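Local coordinates for transcriptional regulator, LacI family protein (Rhodococcus jostii, PDB 3K9C) that probably acts as a DNA-binding transcription factor that recognises regulatory DNA, with a periplasmic-binding-protein-like core of the kind that binds small effectors in LacI-family regulators, at residues G104-D109 and L263-H268; L73-D78 and V94-G99; R127-I132 and A188-N193. All blocks are in the same frame, centred on the assembly; numbering follows the deposited sequence.

Contact 1: residues G104-D109 and L263-H268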
loop_
_atom_site.group_PDB
_atom_site.type_symbol
_atom_site.label_atom_id
_atom_site.label_comp_id
_atom_site.label_asym_id
_atom_site.label_seq_id
_atom_site.Cartn_x
_atom_site.Cartn_y
_atom_site.Cartn_z
ATOM N N GLY B 104 7.537 18.117 19.375
ATOM C CA GLY B 104 7.980 16.800 19.797
ATOM C C GLY B 104 8.266 15.838 18.658
ATOM O O GLY B 104 7.855 16.059 17.524
ATOM N N ALA B 105 8.978 14.763 18.965
ATOM C CA ALA B 105 9.303 13.768 17.962
ATOM C C ALA B 105 9.433 12.396 18.592
ATOM O O ALA B 105 9.846 12.258 19.744
ATOM C CB ALA B 105 10.583 14.134 17.262
ATOM N N VAL B 106 9.050 11.388 17.820
ATOM C CA VAL B 106 9.118 9.992 18.219
ATOM C C VAL B 106 9.660 9.292 16.974
ATOM O O VAL B 106 8.966 9.176 15.958
ATOM C CB VAL B 106 7.722 9.446 18.578
ATOM C CG1 VAL B 106 7.785 7.950 18.779
ATOM C CG2 VAL B 106 7.213 10.128 19.848
ATOM N N ARG B 107 10.908 8.843 17.056
ATOM C CA ARG B 107 11.577 8.203 15.932
ATOM C C ARG B 107 12.459 7.040 16.360
ATOM O O ARG B 107 12.782 6.884 17.545
ATOM C CB ARG B 107 12.431 9.246 15.209
ATOM C CG ARG B 107 13.471 9.900 16.114
ATOM C CD ARG B 107 13.859 11.279 15.615
ATOM N NE ARG B 107 14.850 11.930 16.468
ATOM C CZ ARG B 107 16.144 11.621 16.495
ATOM N NH1 ARG B 107 16.625 10.666 15.710
ATOM N NH2 ARG B 107 16.959 12.265 17.322
ATOM N N GLY B 108 12.849 6.228 15.382
ATOM C CA GLY B 108 13.709 5.097 15.663
ATOM C C GLY B 108 15.162 5.517 15.564
ATOM O O GLY B 108 15.484 6.541 14.952
ATOM N N ASP B 109 16.043 4.738 16.179
ATOM C CA ASP B 109 17.468 5.035 16.139
ATOM C C ASP B 109 18.015 4.468 14.823
ATOM O O ASP B 109 18.553 3.361 14.797
ATOM C CB ASP B 109 18.172 4.373 17.327
ATOM C CG ASP B 109 19.582 4.907 17.543
ATOM O OD1 ASP B 109 20.300 5.145 16.545
ATOM O OD2 ASP B 109 19.966 5.080 18.720
ATOM N N LEU B 263 11.878 11.750 21.525
ATOM C CA LEU B 263 12.007 10.359 21.949
ATOM C C LEU B 263 12.555 9.405 20.881
ATOM O O LEU B 263 11.910 9.162 19.857
ATOM C CB LEU B 263 10.644 9.855 22.433
ATOM C CG LEU B 263 10.587 8.447 23.021
ATOM C CD1 LEU B 263 11.538 8.345 24.209
ATOM C CD2 LEU B 263 9.162 8.135 23.453
ATOM N N VAL B 264 13.744 8.863 21.130
ATOM C CA VAL B 264 14.368 7.926 20.202
ATOM C C VAL B 264 14.198 6.493 20.701
ATOM O O VAL B 264 14.573 6.174 21.826
ATOM C CB VAL B 264 15.869 8.223 20.026
ATOM C CG1 VAL B 264 16.506 7.168 19.139
ATOM C CG2 VAL B 264 16.056 9.602 19.401
ATOM N N LEU B 265 13.639 5.636 19.849
ATOM C CA LEU B 265 13.396 4.240 20.185
ATOM C C LEU B 265 14.382 3.266 19.536
ATOM O O LEU B 265 14.825 3.463 18.402
ATOM C CB LEU B 265 11.975 3.858 19.771
ATOM C CG LEU B 265 10.881 4.860 20.158
ATOM C CD1 LEU B 265 9.528 4.329 19.713
ATOM C CD2 LEU B 265 10.897 5.097 21.668
ATOM N N ALA B 266 14.707 2.202 20.261
ATOM C CA ALA B 266 15.628 1.188 19.768
ATOM C C ALA B 266 14.937 0.245 18.796
ATOM O O ALA B 266 13.822 -0.207 19.042
ATOM C CB ALA B 266 16.190 0.389 20.925
ATOM N N PRO B 267 15.592 -0.051 17.663
ATOM C CA PRO B 267 15.023 -0.956 16.662
ATOM C C PRO B 267 15.601 -2.346 16.904
ATOM O O PRO B 267 16.495 -2.507 17.730
ATOM C CB PRO B 267 15.526 -0.359 15.358
ATOM C CG PRO B 267 16.918 0.049 15.732
ATOM C CD PRO B 267 16.717 0.713 17.091
ATOM N N HIS B 268 15.086 -3.350 16.209
ATOM C CA HIS B 268 15.625 -4.696 16.357
ATOM C C HIS B 268 15.634 -5.439 15.041
ATOM O O HIS B 268 14.884 -5.110 14.121
ATOM C CB HIS B 268 14.887 -5.498 17.447
ATOM C CG HIS B 268 13.398 -5.377 17.415
ATOM N ND1 HIS B 268 12.594 -6.197 16.649
ATOM C CD2 HIS B 268 12.558 -4.555 18.091
ATOM C CE1 HIS B 268 11.326 -5.888 16.856
ATOM N NE2 HIS B 268 11.278 -4.894 17.727
#
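R107 lays the flat of its guanidinium against V264, whose CG2 sits 3.5 Å above the plane and over its centre. The two side chains cross at a slant on one face of the sheet. The arginine chain starts with CG wedged between the backbone N and the carbonyl carbon (chi1 58°) and then runs extended to NE, and NE forms a salt bridge with OD1 of D262, two residues before V264 on the same strand. The other methyl of V264, CG1, turns to D109 and meets its CB at 3.7 Å. On the reverse face V106 and L265 touch more loosely, CG1 to CD1 at 4.1 Å. Between these two layers of side chains the strands run parallel, 18° apart. L263 O accepts from R107 N, R107 O accepts from L265 N at 2.8 Å, and the pairing closes with D109 N on L265 O. There the first strand gives way to a helix, and D109 OD1 caps it at A112 N. Strand 104-108 lies between strand 91-94 and strand 262-270 in the mixed sheet, while helix 240-255 covers the V106 and L265 face through M243 and A246.

Contact 2: residues L73-D78 and V94-G99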
loop_
_atom_site.group_PDB
_atom_site.type_symbol
_atom_site.label_atom_id
_atom_site.label_comp_id
_atom_site.label_asym_id
_atom_site.label_seq_id
_atom_site.Cartn_x
_atom_site.Cartn_y
_atom_site.Cartn_z
ATOM N N LEU B 73 3.450 12.124 10.154
ATOM C CA LEU B 73 4.302 10.972 9.879
ATOM C C LEU B 73 5.295 11.266 8.749
ATOM O O LEU B 73 4.901 11.569 7.630
ATOM C CB LEU B 73 3.449 9.755 9.513
ATOM C CG LEU B 73 2.299 9.384 10.448
ATOM C CD1 LEU B 73 1.793 7.980 10.088
ATOM C CD2 LEU B 73 2.761 9.428 11.897
ATOM N N GLY B 74 6.585 11.189 9.057
ATOM C CA GLY B 74 7.610 11.441 8.056
ATOM C C GLY B 74 7.448 12.740 7.283
ATOM O O GLY B 74 7.679 12.782 6.079
ATOM N N THR B 75 7.061 13.805 7.973
ATOM C CA THR B 75 6.860 15.105 7.341
ATOM C C THR B 75 8.117 15.676 6.676
ATOM O O THR B 75 9.240 15.399 7.100
ATOM C CB THR B 75 6.336 16.140 8.371
ATOM O OG1 THR B 75 6.049 17.378 7.707
ATOM C CG2 THR B 75 7.368 16.380 9.462
ATOM N N ARG B 76 7.911 16.482 5.640
ATOM C CA ARG B 76 9.011 17.106 4.912
ATOM C C ARG B 76 9.045 18.620 5.165
ATOM O O ARG B 76 9.804 19.348 4.521
ATOM C CB ARG B 76 8.878 16.840 3.405
ATOM C CG ARG B 76 8.679 15.375 3.033
ATOM C CD ARG B 76 9.823 14.507 3.516
ATOM N NE ARG B 76 11.010 14.656 2.682
ATOM C CZ ARG B 76 11.124 14.165 1.451
ATOM N NH1 ARG B 76 10.120 13.484 0.908
ATOM N NH2 ARG B 76 12.242 14.356 0.763
ATOM N N PHE B 77 8.214 19.082 6.095
ATOM C CA PHE B 77 8.155 20.499 6.449
ATOM C C PHE B 77 9.490 20.968 7.005
ATOM O O PHE B 77 10.127 20.251 7.777
ATOM C CB PHE B 77 7.093 20.742 7.526
ATOM C CG PHE B 77 5.698 20.896 6.999
ATOM C CD1 PHE B 77 5.428 20.803 5.634
ATOM C CD2 PHE B 77 4.651 21.184 7.872
ATOM C CE1 PHE B 77 4.144 20.997 5.147
ATOM C CE2 PHE B 77 3.353 21.383 7.393
ATOM C CZ PHE B 77 3.103 21.290 6.025
ATOM N N ASP B 78 9.913 22.170 6.617
ATOM C CA ASP B 78 11.162 22.719 7.138
ATOM C C ASP B 78 10.866 23.423 8.466
ATOM O O ASP B 78 9.720 23.446 8.924
ATOM C CB ASP B 78 11.800 23.711 6.148
ATOM C CG ASP B 78 10.875 24.859 5.778
ATOM O OD1 ASP B 78 10.193 25.401 6.679
ATOM O OD2 ASP B 78 10.839 25.231 4.584
ATOM N N VAL B 94 6.856 12.133 13.474
ATOM C CA VAL B 94 7.236 10.743 13.661
ATOM C C VAL B 94 8.224 10.289 12.592
ATOM O O VAL B 94 8.138 10.707 11.438
ATOM C CB VAL B 94 6.009 9.816 13.605
ATOM C CG1 VAL B 94 6.444 8.371 13.762
ATOM C CG2 VAL B 94 5.034 10.172 14.709
ATOM N N ALA B 95 9.159 9.431 12.991
ATOM C CA ALA B 95 10.157 8.874 12.085
ATOM C C ALA B 95 11.220 9.872 11.655
ATOM O O ALA B 95 11.898 9.667 10.652
ATOM C CB ALA B 95 9.470 8.285 10.859
ATOM N N ARG B 96 11.361 10.953 12.412
ATOM C CA ARG B 96 12.363 11.973 12.119
ATOM C C ARG B 96 12.451 12.959 13.272
ATOM O O ARG B 96 11.556 13.020 14.117
ATOM C CB ARG B 96 12.015 12.744 10.839
ATOM C CG ARG B 96 10.725 13.548 10.925
ATOM C CD ARG B 96 10.681 14.689 9.907
ATOM N NE ARG B 96 11.457 15.849 10.343
ATOM C CZ ARG B 96 11.529 17.004 9.681
ATOM N NH1 ARG B 96 10.875 17.168 8.535
ATOM N NH2 ARG B 96 12.236 18.013 10.178
ATOM N N ALA B 97 13.536 13.725 13.303
ATOM C CA ALA B 97 13.729 14.731 14.333
ATOM C C ALA B 97 12.982 15.988 13.889
ATOM O O ALA B 97 12.949 16.306 12.700
ATOM C CB ALA B 97 15.215 15.025 14.505
ATOM N N SER B 98 12.373 16.694 14.839
ATOM C CA SER B 98 11.629 17.909 14.518
ATOM C C SER B 98 12.585 19.015 14.106
ATOM O O SER B 98 12.305 19.783 13.184
ATOM C CB SER B 98 10.823 18.382 15.728
ATOM O OG SER B 98 11.672 18.963 16.706
ATOM N N GLY B 99 13.717 19.086 14.798
ATOM C CA GLY B 99 14.698 20.114 14.518
ATOM C C GLY B 99 14.211 21.440 15.071
ATOM O O GLY B 99 14.684 22.504 14.670
HETATM O O HOH W 1 12.335 20.802 9.137
#
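L73 and V94 meet at the carboxyl ends of two adjacent parallel strands, where the sheet of a periplasmic-binding-protein-like fold gives way to loops. The apolar part of the contact is theirs: the side chains run alongside each other in the same direction, L73 CD2 resting 3.7 Å from V94 CB, with L29 of helix 24-39 against both. The backbone part is a single bond, G74 N to V94 O at 2.9 Å, made just where G74 turns the chain out of the strand with a positive phi of 51°.

Past this point the polar side chain of R96 takes over the joining of the loops. The bend at chi3 (-79°) sets NE; from the guanidinium beyond it NH1 reaches two carbonyls of the opposite loop. The bond to T75 O is 2.8 Å long and lies in the guanidinium plane, although the nitrogen stands above the plane of that carbonyl; the one to F77 O is longer, 3.3 Å, and tilted from both the carbonyl and the guanidinium plane. T75 also packs its CG2 on R96 CD, and its OG1 closes an ST turn by accepting from F77 N while bonding to E55. The turn probably helps to present both carbonyls.

The rest of the guanidinium is held by its own loop. NE and NH2 both donate to A97 O, so bonds from both loops restrain the rotation of the group. A water completes the arrangement, donating to F77 O at 2.7 Å and accepting from R96 NH2 at 3.0 Å.

Contact 3: residues R127-I132 and A188-N193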
loop_
_atom_site.group_PDB
_atom_site.type_symbol
_atom_site.label_atom_id
_atom_site.label_comp_id
_atom_site.label_asym_id
_atom_site.label_seq_id
_atom_site.Cartn_x
_atom_site.Cartn_y
_atom_site.Cartn_z
ATOM N N ARG B 127 31.639 -9.030 3.202
ATOM C CA ARG B 127 32.598 -7.931 3.267
ATOM C C ARG B 127 32.315 -6.869 2.200
ATOM O O ARG B 127 32.491 -5.672 2.450
ATOM C CB ARG B 127 34.027 -8.474 3.130
ATOM C CG ARG B 127 34.393 -9.461 4.234
ATOM C CD ARG B 127 35.835 -9.919 4.134
ATOM N NE ARG B 127 36.770 -8.818 4.352
ATOM C CZ ARG B 127 38.079 -8.973 4.507
ATOM N NH1 ARG B 127 38.611 -10.188 4.469
ATOM N NH2 ARG B 127 38.856 -7.916 4.698
ATOM N N ASN B 128 31.895 -7.295 1.011
ATOM C CA ASN B 128 31.554 -6.345 -0.047
ATOM C C ASN B 128 30.074 -6.095 0.155
ATOM O O ASN B 128 29.234 -6.803 -0.399
ATOM C CB ASN B 128 31.775 -6.940 -1.435
ATOM C CG ASN B 128 33.231 -7.200 -1.725
ATOM O OD1 ASN B 128 33.678 -8.345 -1.733
ATOM N ND2 ASN B 128 33.988 -6.131 -1.950
ATOM N N ILE B 129 29.762 -5.095 0.966
ATOM C CA ILE B 129 28.385 -4.782 1.275
ATOM C C ILE B 129 27.968 -3.428 0.743
ATOM O O ILE B 129 28.696 -2.437 0.877
ATOM C CB ILE B 129 28.171 -4.843 2.789
ATOM C CG1 ILE B 129 28.627 -6.217 3.301
ATOM C CG2 ILE B 129 26.703 -4.584 3.127
ATOM C CD1 ILE B 129 28.757 -6.317 4.805
ATOM N N ALA B 130 26.781 -3.396 0.143
ATOM C CA ALA B 130 26.260 -2.175 -0.431
ATOM C C ALA B 130 25.005 -1.667 0.256
ATOM O O ALA B 130 24.234 -2.425 0.856
ATOM C CB ALA B 130 25.984 -2.381 -1.912
ATOM N N HIS B 131 24.812 -0.358 0.168
ATOM C CA HIS B 131 23.642 0.272 0.736
ATOM C C HIS B 131 23.001 1.128 -0.344
ATOM O O HIS B 131 23.690 1.881 -1.042
ATOM C CB HIS B 131 24.030 1.141 1.946
ATOM C CG HIS B 131 22.901 1.964 2.488
ATOM N ND1 HIS B 131 21.717 1.408 2.929
ATOM C CD2 HIS B 131 22.769 3.301 2.640
ATOM C CE1 HIS B 131 20.906 2.370 3.330
ATOM N NE2 HIS B 131 21.521 3.529 3.167
ATOM N N ILE B 132 21.694 0.962 -0.524
ATOM C CA ILE B 132 20.943 1.776 -1.475
ATOM C C ILE B 132 20.234 2.730 -0.507
ATOM O O ILE B 132 19.328 2.322 0.230
ATOM C CB ILE B 132 19.933 0.911 -2.293
ATOM C CG1 ILE B 132 20.697 -0.132 -3.114
ATOM C CG2 ILE B 132 19.110 1.799 -3.240
ATOM C CD1 ILE B 132 19.813 -1.093 -3.913
ATOM N N ALA B 188 26.078 -8.613 -0.505
ATOM C CA ALA B 188 24.974 -8.288 0.398
ATOM C C ALA B 188 24.570 -6.852 0.134
ATOM O O ALA B 188 25.397 -6.016 -0.238
ATOM C CB ALA B 188 25.390 -8.461 1.848
ATOM N N VAL B 189 23.292 -6.569 0.325
ATOM C CA VAL B 189 22.779 -5.244 0.077
ATOM C C VAL B 189 21.773 -4.855 1.140
ATOM O O VAL B 189 20.858 -5.612 1.423
ATOM C CB VAL B 189 22.073 -5.194 -1.291
ATOM C CG1 VAL B 189 21.565 -3.792 -1.561
ATOM C CG2 VAL B 189 23.027 -5.670 -2.385
ATOM N N VAL B 190 21.950 -3.678 1.723
ATOM C CA VAL B 190 21.023 -3.172 2.722
ATOM C C VAL B 190 20.220 -2.069 2.027
ATOM O O VAL B 190 20.769 -1.032 1.657
ATOM C CB VAL B 190 21.770 -2.580 3.957
ATOM C CG1 VAL B 190 20.775 -1.973 4.928
ATOM C CG2 VAL B 190 22.574 -3.669 4.660
ATOM N N ALA B 191 18.929 -2.311 1.824
ATOM C CA ALA B 191 18.061 -1.340 1.165
ATOM C C ALA B 191 17.549 -0.309 2.163
ATOM O O ALA B 191 17.469 -0.587 3.354
ATOM C CB ALA B 191 16.893 -2.053 0.496
ATOM N N PHE B 192 17.190 0.876 1.669
ATOM C CA PHE B 192 16.697 1.943 2.543
ATOM C C PHE B 192 15.484 1.478 3.346
ATOM O O PHE B 192 15.430 1.678 4.556
ATOM C CB PHE B 192 16.321 3.188 1.733
ATOM C CG PHE B 192 15.746 4.290 2.569
ATOM C CD1 PHE B 192 16.518 4.911 3.545
ATOM C CD2 PHE B 192 14.425 4.685 2.406
ATOM C CE1 PHE B 192 15.978 5.910 4.346
ATOM C CE2 PHE B 192 13.877 5.688 3.205
ATOM C CZ PHE B 192 14.654 6.299 4.178
ATOM N N ASN B 193 14.510 0.883 2.661
ATOM C CA ASN B 193 13.316 0.353 3.318
ATOM C C ASN B 193 12.809 -0.903 2.600
ATOM O O ASN B 193 13.328 -1.270 1.545
ATOM C CB ASN B 193 12.203 1.429 3.425
ATOM C CG ASN B 193 11.565 1.807 2.077
ATOM O OD1 ASN B 193 11.816 1.200 1.041
ATOM N ND2 ASN B 193 10.713 2.817 2.112
#
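H131 adds a side-chain bond to the backbone pairing with V190, in the parallel sheet at the centre of one lobe of the binding-protein-like fold. Its CB passes V190 O at 3.9 Å. With CG anti to the backbone N (chi1 173°), the ring starts beside the histidine's own carbonyl carbon, and CG itself is 3.8 Å from V190 O. ND1 then makes the bond, donating to V190 O at 2.9 Å, a bent approach (139° at the hydrogen) from above the carbonyl plane. The V190 side chain is close as well, its CG1 4.0 Å from ND1. Further round, CE1 approaches F192 CA, and the ring also meets that of F147.

The backbone pairing itself consists of A130 N to A188 O, V190 N to A130 O at 2.7 Å, and I132 N to V190 O. V190 O is thus doubly engaged, with H131 ND1 as the extra donor and I132 N on the opposite face of its plane. Apart from H131, apolar side chains line both faces. The I132 and V189 side chains cross, CD1 4.0 Å from CG1, on the side covered by helix 169-181, while I129 sets CG1 against A188 CB on the side of helix 110-123. A leucine in place of H131 would probably leave V190 O with I132 N as its one donor within this pairing and lose the polar tie between side chain and neighbouring strand.

The bond implies a proton on ND1 and, with F147 against the ring, probably limits the turn of a buried imidazole in mainly apolar surroundings.

Overall arrangement
Two of the three contacts belong to one mixed sheet and touch: V106 O of contact 1 lies 3.0 Å from A95 N of contact 2, probably a hydrogen bond, and R107 CD packs on R96. Contact 3 holds the separate four-stranded parallel sheet, its centre about 22 Å from that of contact 1 and about 24 Å from that of contact 2. Helix 110-123 is nevertheless common to contacts 1 and 3, capped by D109 in one and packed on the sheet in the other. Contacts 2 and 3 are buried, contact 1 only partly. Contacts 1 and 3 rely on parallel strand pairing, whereas contact 2 begins at the last strand pair and then passes to an arginine that binds loop carbonyls.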